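Local coordinates for insecticidal crystal protein Cry7Cal (Bacillus thuringiensis, PDB 5ZI1), which acts as an insecticidal toxin active against a locust, probably recognising receptors and forming membrane pores as other three-domain Cry toxins do, at residues A[527-532]-A[549-554]; A[499-504]-A[583-588]; A[471-476]-A[590-595]; A[534-539]-A[562-567]. All coordinates share one frame; numbering follows the deposited sequence.

Contact 1: residues A[527-532]-A[549-554]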
# COMPACT_ATOMS: atom_id res chain seq x y z
N ARG A 527 -18.00 -2.32 -2.35
CA ARG A 527 -17.72 -1.83 -1.01
C ARG A 527 -17.75 -0.31 -1.09
O ARG A 527 -16.88 0.30 -1.73
CB ARG A 527 -16.37 -2.35 -0.52
CG ARG A 527 -15.92 -1.78 0.81
CD ARG A 527 -14.76 -2.57 1.37
NE ARG A 527 -14.66 -2.40 2.81
CZ ARG A 527 -13.99 -1.41 3.41
NH1 ARG A 527 -13.38 -0.48 2.69
NH2 ARG A 527 -13.97 -1.35 4.74
N TYR A 528 -18.77 0.29 -0.47
CA TYR A 528 -19.13 1.69 -0.71
C TYR A 528 -19.45 2.40 0.60
O TYR A 528 -19.59 1.78 1.66
CB TYR A 528 -20.33 1.80 -1.65
CG TYR A 528 -21.63 1.64 -0.91
CD1 TYR A 528 -22.07 0.39 -0.51
CD2 TYR A 528 -22.41 2.74 -0.58
CE1 TYR A 528 -23.26 0.24 0.21
CE2 TYR A 528 -23.58 2.60 0.13
CZ TYR A 528 -24.01 1.35 0.52
OH TYR A 528 -25.20 1.19 1.22
N ALA A 529 -19.60 3.72 0.50
CA ALA A 529 -20.05 4.56 1.59
C ALA A 529 -20.89 5.67 0.98
O ALA A 529 -20.63 6.10 -0.15
CB ALA A 529 -18.88 5.15 2.39
N ALA A 530 -21.91 6.11 1.72
CA ALA A 530 -22.83 7.10 1.16
C ALA A 530 -23.48 7.87 2.29
O ALA A 530 -23.70 7.32 3.38
CB ALA A 530 -23.89 6.44 0.26
N THR A 531 -23.79 9.14 2.01
CA THR A 531 -24.48 10.05 2.92
C THR A 531 -25.98 10.09 2.66
O THR A 531 -26.69 10.82 3.37
CB THR A 531 -23.92 11.46 2.78
OG1 THR A 531 -23.97 11.85 1.41
CG2 THR A 531 -22.47 11.52 3.26
N GLY A 532 -26.46 9.36 1.66
CA GLY A 532 -27.88 9.32 1.36
C GLY A 532 -28.19 8.07 0.56
O GLY A 532 -27.31 7.26 0.26
N ALA A 549 -27.96 4.88 3.13
CA ALA A 549 -26.86 5.66 3.68
C ALA A 549 -26.06 4.84 4.67
O ALA A 549 -26.58 3.96 5.35
CB ALA A 549 -27.39 6.92 4.36
N THR A 550 -24.76 5.12 4.72
CA THR A 550 -23.91 4.51 5.73
C THR A 550 -23.34 5.52 6.72
O THR A 550 -22.73 5.11 7.71
CB THR A 550 -22.76 3.75 5.05
OG1 THR A 550 -21.87 4.70 4.42
CG2 THR A 550 -23.33 2.79 4.01
N MET A 551 -23.54 6.81 6.49
CA MET A 551 -22.85 7.85 7.23
C MET A 551 -23.58 9.15 7.01
O MET A 551 -24.39 9.28 6.08
CB MET A 551 -21.39 7.99 6.78
CG MET A 551 -21.27 8.17 5.28
SD MET A 551 -19.59 8.43 4.68
CE MET A 551 -19.15 9.90 5.61
N LYS A 552 -23.30 10.12 7.87
CA LYS A 552 -23.82 11.48 7.74
C LYS A 552 -22.75 12.35 7.09
O LYS A 552 -21.55 12.09 7.24
CB LYS A 552 -24.23 12.05 9.10
CG LYS A 552 -25.28 11.24 9.84
CD LYS A 552 -25.60 11.84 11.21
CE LYS A 552 -27.00 12.48 11.24
NZ LYS A 552 -27.10 13.55 12.29
N GLU A 553 -23.19 13.37 6.36
CA GLU A 553 -22.25 14.21 5.65
C GLU A 553 -21.23 14.79 6.61
O GLU A 553 -21.55 15.18 7.74
CB GLU A 553 -22.97 15.33 4.91
CG GLU A 553 -22.05 16.06 3.94
CD GLU A 553 -22.73 17.25 3.28
OE1 GLU A 553 -22.02 18.22 2.95
OE2 GLU A 553 -23.97 17.20 3.11
N GLY A 554 -19.97 14.81 6.17
CA GLY A 554 -18.87 15.34 6.95
C GLY A 554 -18.15 14.35 7.85
O GLY A 554 -16.93 14.43 7.98
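T550 turns its two branches toward different parts of strand 521-530. With OG1 between its own backbone N and carbonyl carbon (chi1 68°), the hydroxyl oxygen accepts the peptide N-H of A530, T550 OG1 to A530 N being 3.0 Å and the bond fairly straight (163° at the hydrogen). The same hydroxyl also bonds to K558 O. Methyl CG2 of T550 lies obliquely against the phenol end of Y528, 3.7 Å from Y528 OH, which is itself bonded to T548 O. The carbonyl of A530 is gripped from the loop as well: T550 N donates to A530 O at 2.8 Å, and M551 N adds a weak bond. T550 thus engages both backbone polar groups of one residue at the strand's end. M551 lies beside this site, its CG 3.2 Å from A530 O and its SD 4.1 Å from A529 CB. Further on, T531 presents CG2 to the backbone of E553, 3.6 Å from E553 CA, while its OG1 bonds to T589 N. A CA-H...O contact joins T531 CA to M551 O at 3.3 Å. Residues 549-554 lie in the loop between strands 545-547 and 560-571 and cover the end of strand 521-530 in the C-terminal beta-sandwich domain, where that strand runs antiparallel to both sheet neighbours, 560-571 and 589-599.

Contact 2: residues A[499-504]-A[583-588]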
# COMPACT_ATOMS: atom_id res chain seq x y z
N ILE A 499 -18.11 10.31 -5.51
CA ILE A 499 -19.15 10.73 -6.44
C ILE A 499 -20.10 11.68 -5.72
O ILE A 499 -20.62 11.35 -4.65
CB ILE A 499 -19.92 9.52 -7.00
CG1 ILE A 499 -18.94 8.44 -7.45
CG2 ILE A 499 -20.83 9.92 -8.16
CD1 ILE A 499 -19.57 7.07 -7.50
N VAL A 500 -20.33 12.85 -6.31
CA VAL A 500 -21.34 13.80 -5.86
C VAL A 500 -22.44 13.84 -6.93
O VAL A 500 -22.18 14.27 -8.07
CB VAL A 500 -20.75 15.19 -5.61
CG1 VAL A 500 -21.80 16.10 -5.05
CG2 VAL A 500 -19.54 15.11 -4.66
N ASN A 501 -23.66 13.43 -6.56
CA ASN A 501 -24.67 13.07 -7.56
C ASN A 501 -25.14 14.29 -8.33
O ASN A 501 -25.21 14.26 -9.57
CB ASN A 501 -25.84 12.35 -6.87
CG ASN A 501 -27.06 12.15 -7.79
OD1 ASN A 501 -26.95 12.20 -9.02
ND2 ASN A 501 -28.22 11.88 -7.18
N ASN A 502 -25.45 15.39 -7.64
CA ASN A 502 -25.91 16.58 -8.35
C ASN A 502 -24.86 17.12 -9.33
O ASN A 502 -25.21 17.95 -10.18
CB ASN A 502 -26.33 17.70 -7.38
CG ASN A 502 -25.15 18.38 -6.65
OD1 ASN A 502 -24.31 19.06 -7.27
ND2 ASN A 502 -25.12 18.23 -5.32
N ASN A 503 -23.61 16.67 -9.25
CA ASN A 503 -22.59 17.11 -10.19
C ASN A 503 -22.29 16.08 -11.28
O ASN A 503 -21.50 16.37 -12.18
CB ASN A 503 -21.29 17.45 -9.46
CG ASN A 503 -21.39 18.75 -8.70
OD1 ASN A 503 -22.13 19.65 -9.08
ND2 ASN A 503 -20.64 18.85 -7.61
N LEU A 504 -22.90 14.90 -11.21
CA LEU A 504 -22.79 13.93 -12.29
C LEU A 504 -23.44 14.48 -13.56
O LEU A 504 -24.62 14.85 -13.53
CB LEU A 504 -23.47 12.62 -11.91
CG LEU A 504 -22.60 11.51 -11.32
CD1 LEU A 504 -23.42 10.23 -11.20
CD2 LEU A 504 -21.37 11.27 -12.17
N ALA A 583 -31.70 9.96 -11.20
CA ALA A 583 -33.11 10.29 -10.98
C ALA A 583 -33.65 9.73 -9.67
O ALA A 583 -34.51 10.35 -9.04
CB ALA A 583 -33.97 9.77 -12.13
N ASN A 584 -33.16 8.57 -9.25
CA ASN A 584 -33.65 7.91 -8.05
C ASN A 584 -32.63 7.93 -6.92
O ASN A 584 -32.74 7.16 -5.96
CB ASN A 584 -34.07 6.48 -8.38
CG ASN A 584 -35.01 6.42 -9.56
OD1 ASN A 584 -34.58 6.29 -10.71
ND2 ASN A 584 -36.31 6.51 -9.28
N THR A 585 -31.64 8.80 -7.01
CA THR A 585 -30.60 8.92 -6.00
C THR A 585 -30.74 10.27 -5.31
O THR A 585 -30.99 11.28 -5.96
CB THR A 585 -29.21 8.76 -6.63
OG1 THR A 585 -29.07 7.43 -7.15
CG2 THR A 585 -28.09 9.00 -5.61
N SER A 586 -30.61 10.27 -3.99
CA SER A 586 -30.73 11.50 -3.23
C SER A 586 -29.58 12.46 -3.58
O SER A 586 -28.68 12.15 -4.36
CB SER A 586 -30.74 11.21 -1.73
OG SER A 586 -29.51 10.62 -1.33
N ASN A 587 -29.62 13.65 -2.98
CA ASN A 587 -28.59 14.66 -3.18
C ASN A 587 -27.49 14.40 -2.16
O ASN A 587 -27.40 15.05 -1.12
CB ASN A 587 -29.18 16.06 -3.06
CG ASN A 587 -28.18 17.14 -3.36
OD1 ASN A 587 -27.02 16.86 -3.68
ND2 ASN A 587 -28.61 18.39 -3.26
N CYS A 588 -26.64 13.43 -2.46
CA CYS A 588 -25.70 12.90 -1.48
C CYS A 588 -24.33 12.73 -2.12
O CYS A 588 -24.11 13.07 -3.28
CB CYS A 588 -26.19 11.57 -0.92
SG CYS A 588 -26.28 10.27 -2.17
O HOH W 1 -25.20 14.89 -4.60
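N501 and N502, at the start of a 3-10 turn, point their amides at the turn around N587. Two side-chain bonds carry the contact. N501 ND2 donates to S586 O at 2.9 Å; the oxygen lies in the amide plane of N501, but the donor stands 39° above the carbonyl plane of S586. N502 ND2 donates to N587 OD1, also at 2.9 Å, across two amides turned 89° to each other. The backbone adds one weak bond, N501 N to C588 O, at 3.3 Å. A water completes the polar set: it accepts from N502 N and donates to N587 OD1, so N587 OD1 takes both a side-chain N-H and a water hydrogen. In packing, T585 sets CG2 3.3 Å from N501 ND2, with this methyl anti to its backbone N; T585 OG1 bonds instead to I581 O and V535 N. N587 centres an inverse gamma turn, and the short 3-10 turn 501-503 follows strand 496-500. One asparagine amide bonded to a loop carbonyl and another to an asparagine side chain tie together two turns beside neighbouring antiparallel strands, at one end of the C-terminal beta sandwich of the three-domain Cry toxin fold.

Contact 3: residues A[471-476]-A[590-595]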
# COMPACT_ATOMS: atom_id res chain seq x y z
N ILE A 471 -11.24 -5.83 -7.03
CA ILE A 471 -10.61 -4.92 -7.97
C ILE A 471 -10.93 -3.51 -7.50
O ILE A 471 -12.10 -3.14 -7.40
CB ILE A 471 -11.12 -5.13 -9.41
CG1 ILE A 471 -10.92 -6.58 -9.85
CG2 ILE A 471 -10.43 -4.16 -10.34
CD1 ILE A 471 -11.29 -6.82 -11.33
N PRO A 472 -9.92 -2.69 -7.21
CA PRO A 472 -10.19 -1.33 -6.76
C PRO A 472 -10.83 -0.53 -7.87
O PRO A 472 -10.55 -0.73 -9.05
CB PRO A 472 -8.80 -0.79 -6.41
CG PRO A 472 -8.06 -2.01 -6.00
CD PRO A 472 -8.54 -3.10 -6.92
N ALA A 473 -11.71 0.38 -7.48
CA ALA A 473 -12.31 1.27 -8.46
C ALA A 473 -11.26 2.02 -9.25
O ALA A 473 -11.47 2.32 -10.43
CB ALA A 473 -13.27 2.24 -7.75
N VAL A 474 -10.11 2.33 -8.64
CA VAL A 474 -9.09 3.06 -9.37
C VAL A 474 -8.43 2.23 -10.46
O VAL A 474 -7.73 2.79 -11.30
CB VAL A 474 -8.04 3.67 -8.42
CG1 VAL A 474 -8.69 4.70 -7.53
CG2 VAL A 474 -7.38 2.60 -7.58
N LYS A 475 -8.67 0.91 -10.50
CA LYS A 475 -8.23 0.10 -11.64
C LYS A 475 -9.01 0.40 -12.92
O LYS A 475 -8.66 -0.14 -13.98
CB LYS A 475 -8.32 -1.40 -11.33
CG LYS A 475 -7.38 -1.89 -10.20
CD LYS A 475 -5.91 -1.67 -10.56
CE LYS A 475 -5.46 -2.52 -11.76
NZ LYS A 475 -5.30 -3.99 -11.45
N ALA A 476 -10.04 1.24 -12.85
CA ALA A 476 -10.70 1.79 -14.03
C ALA A 476 -9.69 2.48 -14.95
O ALA A 476 -8.53 2.69 -14.60
CB ALA A 476 -11.78 2.79 -13.63
N ILE A 590 -21.31 9.68 -2.59
CA ILE A 590 -21.07 8.24 -2.62
C ILE A 590 -19.58 8.01 -2.79
O ILE A 590 -18.93 8.66 -3.62
CB ILE A 590 -21.85 7.54 -3.76
CG1 ILE A 590 -23.36 7.73 -3.59
CG2 ILE A 590 -21.52 6.07 -3.83
CD1 ILE A 590 -23.93 8.67 -4.60
N TYR A 591 -19.03 7.08 -2.02
CA TYR A 591 -17.64 6.69 -2.14
C TYR A 591 -17.59 5.24 -2.58
O TYR A 591 -18.30 4.40 -2.02
CB TYR A 591 -16.90 6.87 -0.81
CG TYR A 591 -16.98 8.26 -0.26
CD1 TYR A 591 -18.02 8.62 0.61
CD2 TYR A 591 -16.03 9.22 -0.59
CE1 TYR A 591 -18.11 9.89 1.12
CE2 TYR A 591 -16.10 10.50 -0.07
CZ TYR A 591 -17.14 10.83 0.78
OH TYR A 591 -17.22 12.11 1.29
N ILE A 592 -16.78 4.96 -3.59
CA ILE A 592 -16.60 3.61 -4.11
C ILE A 592 -15.18 3.20 -3.79
O ILE A 592 -14.22 3.85 -4.23
CB ILE A 592 -16.87 3.53 -5.62
CG1 ILE A 592 -18.23 4.13 -5.99
CG2 ILE A 592 -16.71 2.08 -6.12
CD1 ILE A 592 -19.43 3.33 -5.50
N ASP A 593 -15.03 2.13 -3.02
CA ASP A 593 -13.71 1.65 -2.66
C ASP A 593 -13.33 0.50 -3.59
O ASP A 593 -12.60 0.71 -4.57
CB ASP A 593 -13.70 1.25 -1.18
CG ASP A 593 -12.44 0.51 -0.78
OD1 ASP A 593 -11.38 0.75 -1.40
OD2 ASP A 593 -12.52 -0.32 0.16
N LYS A 594 -13.84 -0.70 -3.33
CA LYS A 594 -13.49 -1.88 -4.10
C LYS A 594 -14.70 -2.42 -4.87
O LYS A 594 -15.87 -2.24 -4.47
CB LYS A 594 -12.93 -2.99 -3.20
CG LYS A 594 -11.79 -2.56 -2.30
CD LYS A 594 -10.50 -2.24 -3.10
CE LYS A 594 -9.38 -1.72 -2.18
NZ LYS A 594 -9.09 -2.66 -1.04
N ILE A 595 -14.40 -3.10 -5.97
CA ILE A 595 -15.39 -3.83 -6.75
C ILE A 595 -15.06 -5.30 -6.61
O ILE A 595 -13.93 -5.71 -6.90
CB ILE A 595 -15.39 -3.41 -8.22
CG1 ILE A 595 -15.24 -1.90 -8.31
CG2 ILE A 595 -16.65 -3.89 -8.88
CD1 ILE A 595 -16.46 -1.19 -7.81
O HOH W 2 -10.32 2.52 -5.77
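D593 O receives A473 N and a water at once, each 3.1 Å away. The bond from A473 N is almost straight (175° at the hydrogen), and the water, which donates to D593 O, accepts in turn from V474 N, so that two successive N-H groups of the 3-10 turn are tied to one carbonyl, one directly and one through the solvent. Before the turn the chains pair as antiparallel strands: I471 and I595 form a hydrogen-bonded pair, I471 N to I595 O and I595 N to I471 O both being 2.7 Å. P472, which has no N-H, follows opposite K594 in a non-hydrogen-bonded pair, and its ring is crossed obliquely by the lysine chain. The bend at chi2 of K594 (-69°) sets CD 3.8 Å from P472 CG, and the amine at the tip makes a weak bond to T492 O. Beside the turn, A473 CB packs on I592 CG2 at 3.8 Å. Opposite R527 the strand takes up an extra residue, D593 with K594 forming a classic bulge, and D593 OD2 forms a salt bridge with R527 NH1. Strand 589-599 is central to one sheet of the C-terminal beta sandwich, pairing antiparallel with 468-472, 496-500 and 521-530, while I471 and I595 turn their side chains toward strand 508-513 of the facing sheet.

Contact 4: residues A[534-539]-A[562-567]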
# COMPACT_ATOMS: atom_id res chain seq x y z
N GLY A 534 -29.80 5.81 -2.69
CA GLY A 534 -29.87 5.86 -4.13
C GLY A 534 -29.84 4.49 -4.76
O GLY A 534 -30.02 3.48 -4.09
N VAL A 535 -29.57 4.48 -6.07
CA VAL A 535 -29.64 3.27 -6.89
C VAL A 535 -28.38 3.17 -7.73
O VAL A 535 -27.97 4.14 -8.37
CB VAL A 535 -30.90 3.28 -7.78
CG1 VAL A 535 -30.88 2.11 -8.74
CG2 VAL A 535 -32.15 3.21 -6.92
N MET A 536 -27.76 1.99 -7.72
CA MET A 536 -26.52 1.72 -8.43
C MET A 536 -26.76 0.65 -9.49
O MET A 536 -27.73 -0.12 -9.42
CB MET A 536 -25.42 1.28 -7.44
CG MET A 536 -23.99 1.38 -7.95
SD MET A 536 -22.75 0.86 -6.72
CE MET A 536 -22.94 2.16 -5.49
N SER A 537 -25.87 0.58 -10.48
CA SER A 537 -26.00 -0.39 -11.55
C SER A 537 -24.62 -0.71 -12.12
O SER A 537 -23.72 0.13 -12.11
CB SER A 537 -26.91 0.12 -12.66
OG SER A 537 -26.92 -0.78 -13.76
N PHE A 538 -24.48 -1.93 -12.65
CA PHE A 538 -23.19 -2.38 -13.16
C PHE A 538 -23.40 -3.21 -14.42
O PHE A 538 -24.41 -3.91 -14.56
CB PHE A 538 -22.42 -3.18 -12.09
CG PHE A 538 -20.96 -3.29 -12.37
CD1 PHE A 538 -20.08 -2.30 -11.95
CD2 PHE A 538 -20.45 -4.38 -13.05
CE1 PHE A 538 -18.72 -2.39 -12.21
CE2 PHE A 538 -19.10 -4.48 -13.32
CZ PHE A 538 -18.23 -3.49 -12.89
N SER A 539 -22.46 -3.10 -15.35
CA SER A 539 -22.57 -3.81 -16.62
C SER A 539 -22.77 -5.29 -16.38
O SER A 539 -22.28 -5.86 -15.39
CB SER A 539 -21.31 -3.61 -17.47
OG SER A 539 -21.24 -2.29 -17.96
N LEU A 562 -22.81 -3.75 -0.95
CA LEU A 562 -23.99 -3.65 -1.79
C LEU A 562 -23.81 -4.67 -2.91
O LEU A 562 -22.88 -4.56 -3.71
CB LEU A 562 -24.11 -2.24 -2.36
CG LEU A 562 -25.15 -1.96 -3.43
CD1 LEU A 562 -25.34 -0.52 -3.45
CD2 LEU A 562 -24.69 -2.36 -4.86
N THR A 563 -24.73 -5.62 -3.00
CA THR A 563 -24.59 -6.72 -3.93
C THR A 563 -25.53 -6.56 -5.11
O THR A 563 -26.73 -6.33 -4.93
CB THR A 563 -24.83 -8.04 -3.21
OG1 THR A 563 -23.93 -8.12 -2.09
CG2 THR A 563 -24.60 -9.23 -4.13
N MET A 564 -24.98 -6.68 -6.32
CA MET A 564 -25.77 -6.68 -7.54
C MET A 564 -25.68 -8.05 -8.18
O MET A 564 -24.58 -8.61 -8.31
CB MET A 564 -25.29 -5.59 -8.50
CG MET A 564 -25.59 -4.20 -8.02
SD MET A 564 -24.66 -2.95 -8.91
CE MET A 564 -23.04 -3.37 -8.30
N GLY A 565 -26.82 -8.59 -8.58
CA GLY A 565 -26.89 -9.95 -9.06
C GLY A 565 -27.49 -10.92 -8.08
O GLY A 565 -27.32 -12.13 -8.26
N ASN A 566 -28.18 -10.44 -7.04
CA ASN A 566 -28.90 -11.34 -6.16
C ASN A 566 -30.21 -11.82 -6.79
O ASN A 566 -30.63 -12.95 -6.54
CB ASN A 566 -29.17 -10.66 -4.82
CG ASN A 566 -27.98 -10.73 -3.87
OD1 ASN A 566 -27.16 -11.64 -3.95
ND2 ASN A 566 -27.90 -9.77 -2.95
N ASP A 567 -30.85 -10.98 -7.61
CA ASP A 567 -32.05 -11.42 -8.33
C ASP A 567 -31.68 -12.48 -9.37
O ASP A 567 -32.20 -13.61 -9.34
CB ASP A 567 -32.76 -10.22 -8.98
CG ASP A 567 -33.21 -9.17 -7.96
OD1 ASP A 567 -33.22 -9.47 -6.74
OD2 ASP A 567 -33.58 -8.04 -8.36
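F538 meets M564 through its CB and not through its flat ring: M564 CE comes to 3.8 Å from F538 CB, and M564 SD to 3.9 Å from the same atom. CG of F538 is anti to its backbone N (chi1 -161°), and the ring beyond leads off from M564, packing with S576 and L578 of strand 575-580. M564 reaches across to the strand itself, its sulfur also lying 3.9 Å from S537 CA, while the bend at chi3 sets CE beside F538. The other pair is M536 and L562, whose side chains cross obliquely. In M536 the bend at chi3 (-67°) carries CE to L562, 4.1 Å from L562 CD1, and M536 SD lies 4.2 Å from L562 CD2. M536 CG is only loosely placed against M564 SD, 4.5 Å away. The contact joins the two sheets of the C-terminal beta sandwich: axes of 534-538 and 562-564 approach to 8.4 Å at an angle of 47°, and M536 rests as well on L578 and I580, M564 on V524 and V526. S537 CB points away from 562-567, and its OG bonds to D544 OD1. The side chains that meet across these two segments are apolar carbon and thioether groups, with M564 SD also lying against the backbone of 536-538, so cohesion here is probably mainly van der Waals packing and burial.

All four contacts are structural packing within the C-terminal domain of the toxin. Strand 589-599 is the common element: Y591 of contact 3 probably bonds through its N to A529 O of contact 1 at 2.6 Å, and I590 O to I499 N of contact 2, also at 2.6 Å. Contacts 1 and 2 are closest, their centres about 12 Å apart, and meet where T531 packs on C588. Contact 4 lies between the sheets, with M536 CE 3.7 Å from I592 CD1 of contact 3; it reaches contact 2 where T585 OG1 probably bonds to V535 N, 3.2 Å away, and contact 1 where L562 packs on Y528.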